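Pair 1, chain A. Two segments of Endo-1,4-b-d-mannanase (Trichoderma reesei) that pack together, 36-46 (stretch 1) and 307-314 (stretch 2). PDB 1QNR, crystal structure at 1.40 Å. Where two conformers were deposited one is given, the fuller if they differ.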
# COMPACT_ATOMS: atom_id res chain seq x y z
N ALA A 36 -7.71 -4.19 -21.83
CA ALA A 36 -6.83 -5.28 -22.24
C ALA A 36 -5.49 -5.19 -21.49
O ALA A 36 -4.89 -6.22 -21.28
CB ALA A 36 -6.56 -5.30 -23.76
N ASP A 37 -5.05 -3.96 -21.15
CA ASP A 37 -3.78 -3.79 -20.45
C ASP A 37 -3.87 -4.15 -18.97
O ASP A 37 -2.93 -4.72 -18.40
CB ASP A 37 -3.29 -2.35 -20.64
CG ASP A 37 -3.01 -1.97 -22.10
OD1 ASP A 37 -2.89 -2.87 -22.95
OD2 ASP A 37 -2.93 -0.72 -22.31
N VAL A 38 -5.02 -3.94 -18.32
CA VAL A 38 -5.22 -4.47 -16.96
C VAL A 38 -5.27 -5.99 -17.02
O VAL A 38 -4.58 -6.69 -16.21
CB VAL A 38 -6.56 -3.95 -16.36
CG1 VAL A 38 -6.85 -4.61 -15.01
CG2 VAL A 38 -6.55 -2.42 -16.25
N ASP A 39 -5.95 -6.59 -18.02
CA ASP A 39 -6.10 -8.06 -18.04
C ASP A 39 -4.76 -8.74 -18.34
O ASP A 39 -4.42 -9.74 -17.68
CB ASP A 39 -7.15 -8.46 -19.09
CG ASP A 39 -8.57 -8.07 -18.53
OD1 ASP A 39 -8.92 -8.08 -17.34
OD2 ASP A 39 -9.37 -7.76 -19.34
N SER A 40 -3.91 -8.17 -19.25
CA SER A 40 -2.64 -8.88 -19.48
C SER A 40 -1.72 -8.78 -18.27
O SER A 40 -1.05 -9.75 -17.91
CB SER A 40 -1.95 -8.40 -20.78
OG SER A 40 -1.69 -7.00 -20.78
N THR A 41 -1.69 -7.63 -17.61
CA THR A 41 -0.82 -7.45 -16.43
C THR A 41 -1.27 -8.39 -15.29
O THR A 41 -0.44 -9.09 -14.67
CB THR A 41 -0.90 -5.98 -15.98
OG1 THR A 41 -0.46 -5.13 -17.09
CG2 THR A 41 0.03 -5.71 -14.77
N PHE A 42 -2.60 -8.42 -15.00
CA PHE A 42 -3.07 -9.32 -13.93
C PHE A 42 -2.95 -10.78 -14.33
O PHE A 42 -2.70 -11.64 -13.42
CB PHE A 42 -4.51 -8.92 -13.51
CG PHE A 42 -4.58 -7.76 -12.57
CD1 PHE A 42 -3.50 -6.94 -12.22
CD2 PHE A 42 -5.80 -7.51 -11.94
CE1 PHE A 42 -3.61 -5.90 -11.26
CE2 PHE A 42 -5.93 -6.49 -11.02
CZ PHE A 42 -4.83 -5.67 -10.68
N SER A 43 -3.05 -11.13 -15.61
CA SER A 43 -2.78 -12.53 -16.01
C SER A 43 -1.36 -12.91 -15.64
O SER A 43 -1.04 -13.97 -15.07
CB SER A 43 -3.07 -12.72 -17.54
OG SER A 43 -2.78 -14.10 -17.91
N HIS A 44 -0.36 -12.05 -15.89
CA HIS A 44 1.07 -12.33 -15.60
C HIS A 44 1.36 -12.41 -14.10
O HIS A 44 2.12 -13.27 -13.64
CB HIS A 44 1.92 -11.20 -16.23
CG HIS A 44 1.77 -11.09 -17.71
ND1 HIS A 44 2.15 -9.93 -18.35
CD2 HIS A 44 1.33 -11.93 -18.70
CE1 HIS A 44 1.92 -10.02 -19.66
NE2 HIS A 44 1.42 -11.23 -19.91
N ILE A 45 0.75 -11.47 -13.32
CA ILE A 45 0.95 -11.55 -11.84
C ILE A 45 0.34 -12.84 -11.29
O ILE A 45 1.00 -13.54 -10.49
CB ILE A 45 0.27 -10.29 -11.20
CG1 ILE A 45 1.06 -9.05 -11.57
CG2 ILE A 45 0.13 -10.42 -9.67
CD1 ILE A 45 0.39 -7.72 -11.12
N SER A 46 -0.87 -13.23 -11.72
CA SER A 46 -1.49 -14.46 -11.22
C SER A 46 -0.73 -15.71 -11.67
O SER A 46 -0.48 -16.61 -10.84
CB SER A 46 -2.94 -14.46 -11.62
OG SER A 46 -3.55 -15.75 -11.34
N GLN A 307 8.90 -2.73 -7.63
CA GLN A 307 7.50 -2.79 -8.04
C GLN A 307 7.41 -3.59 -9.35
O GLN A 307 8.42 -3.83 -10.04
CB GLN A 307 6.95 -1.37 -8.34
CG GLN A 307 7.69 -0.61 -9.50
CD GLN A 307 6.96 0.68 -9.92
OE1 GLN A 307 5.75 0.84 -9.90
NE2 GLN A 307 7.76 1.69 -10.39
N TRP A 308 6.16 -4.02 -9.71
CA TRP A 308 5.96 -4.69 -11.00
C TRP A 308 6.17 -3.78 -12.20
O TRP A 308 5.73 -2.62 -12.16
CB TRP A 308 4.45 -5.18 -11.01
CG TRP A 308 4.12 -6.20 -12.09
CD1 TRP A 308 3.59 -5.98 -13.31
CD2 TRP A 308 4.45 -7.60 -12.00
NE1 TRP A 308 3.46 -7.21 -13.99
CE2 TRP A 308 4.05 -8.21 -13.21
CE3 TRP A 308 5.01 -8.40 -10.96
CZ2 TRP A 308 4.18 -9.60 -13.46
CZ3 TRP A 308 5.14 -9.78 -11.21
CH2 TRP A 308 4.73 -10.36 -12.47
N GLY A 309 6.82 -4.32 -13.24
CA GLY A 309 6.88 -3.64 -14.56
C GLY A 309 6.33 -4.61 -15.63
O GLY A 309 6.54 -5.82 -15.47
N ASP A 310 5.60 -4.03 -16.58
CA ASP A 310 5.07 -4.93 -17.63
C ASP A 310 4.93 -4.16 -18.94
O ASP A 310 5.23 -2.94 -19.02
CB ASP A 310 3.68 -5.49 -17.18
CG ASP A 310 3.48 -6.94 -17.63
OD1 ASP A 310 3.91 -7.33 -18.76
OD2 ASP A 310 2.85 -7.71 -16.83
N THR A 311 4.57 -4.85 -20.02
CA THR A 311 4.41 -4.24 -21.33
C THR A 311 3.12 -4.71 -21.98
O THR A 311 2.52 -5.74 -21.50
CB THR A 311 5.61 -4.58 -22.27
OG1 THR A 311 5.61 -5.99 -22.60
CG2 THR A 311 6.94 -4.19 -21.63
N PHE A 312 2.60 -3.98 -22.95
CA PHE A 312 1.22 -4.17 -23.43
C PHE A 312 1.17 -4.62 -24.89
O PHE A 312 2.16 -4.59 -25.63
CB PHE A 312 0.49 -2.82 -23.24
CG PHE A 312 0.61 -2.27 -21.83
CD1 PHE A 312 0.33 -3.09 -20.70
CD2 PHE A 312 0.98 -0.95 -21.63
CE1 PHE A 312 0.49 -2.55 -19.41
CE2 PHE A 312 1.08 -0.45 -20.32
CZ PHE A 312 0.89 -1.26 -19.19
N ALA A 313 -0.03 -5.07 -25.34
CA ALA A 313 -0.17 -5.58 -26.71
C ALA A 313 0.30 -4.63 -27.80
O ALA A 313 0.73 -5.13 -28.89
CB ALA A 313 -1.64 -5.98 -26.98
N ASN A 314 0.17 -3.31 -27.61
CA ASN A 314 0.60 -2.36 -28.64
C ASN A 314 2.09 -2.02 -28.58
O ASN A 314 2.54 -1.14 -29.36
CB ASN A 314 -0.26 -1.10 -28.51
CG ASN A 314 0.07 -0.28 -27.29
OD1 ASN A 314 0.70 -0.74 -26.31
ND2 ASN A 314 -0.31 1.01 -27.22
O HOH W 1 -2.02 -5.60 -23.22
O HOH W 2 -2.20 -2.43 -25.68
O HOH W 3 -1.42 0.28 -24.26
O HOH W 4 0.66 -6.54 -19.48

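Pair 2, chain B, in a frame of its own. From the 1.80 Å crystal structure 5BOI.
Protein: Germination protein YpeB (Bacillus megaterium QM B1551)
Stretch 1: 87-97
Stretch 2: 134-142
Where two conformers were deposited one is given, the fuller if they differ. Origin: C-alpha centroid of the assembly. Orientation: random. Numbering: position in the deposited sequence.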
# COMPACT_ATOMS: atom_id res chain seq x y z
N ASP B 87 14.49 -5.95 -6.83
CA ASP B 87 15.13 -4.66 -6.61
C ASP B 87 14.10 -3.54 -6.46
O ASP B 87 14.26 -2.64 -5.62
CB ASP B 87 16.10 -4.32 -7.75
CG ASP B 87 17.37 -5.15 -7.70
OD1 ASP B 87 17.72 -5.64 -6.61
OD2 ASP B 87 18.04 -5.28 -8.74
N ALA B 88 13.03 -3.62 -7.25
CA ALA B 88 11.99 -2.59 -7.19
C ALA B 88 11.31 -2.67 -5.82
O ALA B 88 11.00 -1.64 -5.23
CB ALA B 88 10.99 -2.77 -8.31
N MET B 89 11.09 -3.89 -5.34
CA MET B 89 10.48 -4.16 -4.04
C MET B 89 11.25 -3.43 -2.94
O MET B 89 10.66 -2.77 -2.08
CB MET B 89 10.47 -5.66 -3.72
CG MET B 89 9.62 -6.52 -4.65
SD MET B 89 9.63 -8.28 -4.23
CE MET B 89 8.76 -9.00 -5.59
N ASN B 90 12.57 -3.55 -3.00
CA ASN B 90 13.45 -2.94 -2.00
C ASN B 90 13.40 -1.42 -2.02
O ASN B 90 13.39 -0.77 -0.97
CB ASN B 90 14.89 -3.42 -2.19
CG ASN B 90 15.06 -4.87 -1.82
OD1 ASN B 90 14.25 -5.42 -1.07
ND2 ASN B 90 16.11 -5.50 -2.34
N LYS B 91 13.40 -0.87 -3.23
CA LYS B 91 13.31 0.57 -3.44
C LYS B 91 11.99 1.15 -2.94
O LYS B 91 11.96 2.24 -2.35
CB LYS B 91 13.50 0.88 -4.92
CG LYS B 91 14.92 0.58 -5.41
CD LYS B 91 15.17 1.19 -6.78
CE LYS B 91 16.66 1.15 -7.14
NZ LYS B 91 17.22 -0.23 -7.20
N ALA B 92 10.92 0.39 -3.15
CA ALA B 92 9.59 0.78 -2.66
C ALA B 92 9.60 0.81 -1.12
O ALA B 92 9.14 1.76 -0.50
CB ALA B 92 8.52 -0.17 -3.18
N THR B 93 10.15 -0.24 -0.53
CA THR B 93 10.22 -0.30 0.93
C THR B 93 11.03 0.88 1.49
O THR B 93 10.61 1.53 2.46
CB THR B 93 10.84 -1.64 1.38
OG1 THR B 93 10.03 -2.72 0.88
CG2 THR B 93 10.96 -1.69 2.92
N LYS B 94 12.15 1.19 0.85
CA LYS B 94 13.02 2.28 1.31
C LYS B 94 12.32 3.63 1.19
O LYS B 94 12.42 4.49 2.07
CB LYS B 94 14.32 2.32 0.51
CG LYS B 94 15.22 3.51 0.91
CD LYS B 94 16.35 3.75 -0.08
CE LYS B 94 17.27 4.91 0.38
NZ LYS B 94 17.50 4.93 1.86
N PHE B 95 11.62 3.81 0.08
CA PHE B 95 10.90 5.05 -0.19
C PHE B 95 9.91 5.34 0.94
O PHE B 95 9.90 6.45 1.49
CB PHE B 95 10.17 4.98 -1.52
CG PHE B 95 9.35 6.20 -1.83
CD1 PHE B 95 9.93 7.30 -2.43
CD2 PHE B 95 8.01 6.25 -1.52
CE1 PHE B 95 9.19 8.42 -2.72
CE2 PHE B 95 7.26 7.38 -1.80
CZ PHE B 95 7.86 8.47 -2.41
N LEU B 96 9.12 4.33 1.31
CA LEU B 96 8.12 4.51 2.37
C LEU B 96 8.78 4.94 3.67
O LEU B 96 8.34 5.91 4.29
CB LEU B 96 7.31 3.23 2.59
CG LEU B 96 6.35 2.90 1.43
CD1 LEU B 96 5.71 1.54 1.61
CD2 LEU B 96 5.30 3.99 1.33
N LYS B 97 9.83 4.24 4.06
CA LYS B 97 10.53 4.56 5.30
C LYS B 97 11.15 5.95 5.24
O LYS B 97 11.15 6.67 6.23
CB LYS B 97 11.60 3.50 5.60
CG LYS B 97 11.05 2.08 5.56
CD LYS B 97 11.63 1.20 6.63
CE LYS B 97 10.61 0.16 7.09
NZ LYS B 97 9.41 0.79 7.71
N SER B 134 -4.03 0.04 3.98
CA SER B 134 -3.04 -0.29 2.96
C SER B 134 -2.50 0.91 2.17
O SER B 134 -3.14 1.96 2.04
CB SER B 134 -3.62 -1.32 1.98
OG SER B 134 -4.70 -0.78 1.23
N VAL B 135 -1.30 0.72 1.65
CA VAL B 135 -0.65 1.71 0.81
C VAL B 135 -0.26 1.01 -0.49
O VAL B 135 0.31 -0.08 -0.45
CB VAL B 135 0.57 2.30 1.48
CG1 VAL B 135 1.28 3.27 0.53
CG2 VAL B 135 0.18 3.00 2.78
N LYS B 136 -0.57 1.63 -1.62
CA LYS B 136 -0.32 1.02 -2.92
C LYS B 136 0.77 1.81 -3.62
O LYS B 136 0.78 3.04 -3.54
CB LYS B 136 -1.58 1.00 -3.78
CG LYS B 136 -2.60 -0.06 -3.39
CD LYS B 136 -4.00 0.30 -3.87
CE LYS B 136 -5.04 -0.64 -3.28
NZ LYS B 136 -4.41 -1.91 -2.80
N MET B 137 1.69 1.11 -4.27
CA MET B 137 2.81 1.77 -4.95
C MET B 137 3.04 1.16 -6.31
O MET B 137 2.87 -0.04 -6.48
CB MET B 137 4.09 1.64 -4.14
CG MET B 137 4.00 2.11 -2.73
SD MET B 137 5.67 2.34 -2.17
CE MET B 137 6.23 3.64 -3.27
N LYS B 138 3.46 2.01 -7.25
CA LYS B 138 3.85 1.56 -8.58
C LYS B 138 5.23 2.17 -8.85
O LYS B 138 5.44 3.37 -8.65
CB LYS B 138 2.84 1.98 -9.64
CG LYS B 138 1.46 1.35 -9.45
CD LYS B 138 0.44 1.92 -10.42
CE LYS B 138 -0.95 1.37 -10.10
NZ LYS B 138 -2.02 1.98 -10.94
N MET B 139 6.16 1.32 -9.27
CA MET B 139 7.54 1.73 -9.49
C MET B 139 7.93 1.52 -10.95
O MET B 139 7.51 0.56 -11.57
CB MET B 139 8.50 0.92 -8.61
CG MET B 139 8.10 0.79 -7.15
SD MET B 139 8.13 2.35 -6.28
CE MET B 139 9.88 2.65 -6.18
N SER B 140 8.74 2.42 -11.49
CA SER B 140 9.32 2.21 -12.82
C SER B 140 10.40 1.15 -12.73
O SER B 140 11.31 1.27 -11.93
CB SER B 140 9.94 3.49 -13.36
OG SER B 140 10.77 3.18 -14.48
N LEU B 141 10.34 0.12 -13.56
CA LEU B 141 11.45 -0.82 -13.62
C LEU B 141 12.62 -0.34 -14.49
O LEU B 141 13.61 -1.07 -14.64
CB LEU B 141 10.97 -2.19 -14.10
CG LEU B 141 9.92 -2.85 -13.18
CD1 LEU B 141 9.56 -4.22 -13.71
CD2 LEU B 141 10.40 -2.94 -11.73
N GLU B 142 12.52 0.86 -15.06
CA GLU B 142 13.63 1.43 -15.85
C GLU B 142 14.67 2.06 -14.94
O GLU B 142 15.89 1.96 -15.19
CB GLU B 142 13.13 2.47 -16.87
CG GLU B 142 14.17 2.97 -17.87
CD GLU B 142 13.53 3.68 -19.07
OE1 GLU B 142 13.94 4.81 -19.38
OE2 GLU B 142 12.61 3.10 -19.69

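Pair 1 has a buried acid at the centre of its contact, and pair 2 has a methionine at the same place. A:Asp310 and B:Met137 superpose with CA atoms 0.6 Å apart and side-chain centres 0.9 Å apart. In pair 1 this position makes a direct hydrogen bond across the interface. In pair 2 no hydrogen bond crosses, and the methionine packs against apolar groups.

The shared geometry is a helix lying against an extended segment. Fourteen central residues superpose with an RMSD of 1.0 Å. In pair 2 the segment is a strand through B:Ser140, and it crosses the helix at 125° between N-to-C directions. In pair 1 only A:Trp308 and A:Gly309 are strand, and the rest is loop or turn. In both pairs alternate residues of the segment point toward the helix. These are A:Trp308, A:Asp310 and A:Phe312, matched by B:Val135, B:Met137 and B:Met139.

At the central position A:His44 ND1 donates to A:Asp310 OD2 at 2.8 Å, nearly in line at 165°. The same OD2 of A:Asp310 accepts from A:Trp308 NE1 at 2.9 Å. One carboxylate oxygen thus ties the helix to the tryptophan. A:His44 corresponds to B:Phe95. There the aromatic ring has no polar partner across the contact, and B:Phe95 CD2 meets B:Met137 CE at 3.6 Å. The sulfur of the same methionine reaches the neighbouring leucine, with B:Leu96 CG to B:Met137 SD at 3.7 Å.

A:Trp308 and B:Val135 differ most in size. The indole offers a broad face to A:Ile45, whose CG1 lies 3.6 Å from the centroid of the six-membered ring of A:Trp308, over the face. The valine is smaller and makes a looser contact: B:Leu96 CD2 to B:Val135 CG1 is 4.2 Å. B:Leu96 matches A:Ile45.

At the other end, A:Phe312 matches B:Met139, but their side-chain centres are 4.7 Å apart. A:Asp37 lies over the phenylalanine ring, with its CB 4.1 Å from the centroid of A:Phe312. Its match, B:Ala88, is small, and the CA atoms of B:Ala88 and B:Met139 approach to 6.6 Å. B:Leu141 adds to this end, with B:Ala88 CB to B:Leu141 CD2 at 3.5 Å. In the middle of the helix, A:Thr41 and B:Ala92 coincide. A:Thr41 OG1 donates to A:Asp37 O at 2.8 Å within the helix and also lies 3.6 Å from A:Phe312 CE1. B:Ala92 CB instead sits near both sulfurs, 3.9 Å from B:Met137 SD and 4.0 Å from B:Met139 SD.

Water completes the polar solution in pair 1. Water 1 donates to A:Asp37 OD1 at 2.9 Å and accepts from A:Ala313 N at 3.0 Å. Water 4 donates to A:Thr41 OG1 at 3.0 Å and to A:Thr311 O at 2.9 Å. Both bridge the stretches. The buried areas are 434 Å² for pair 1 and 352 Å² for pair 2.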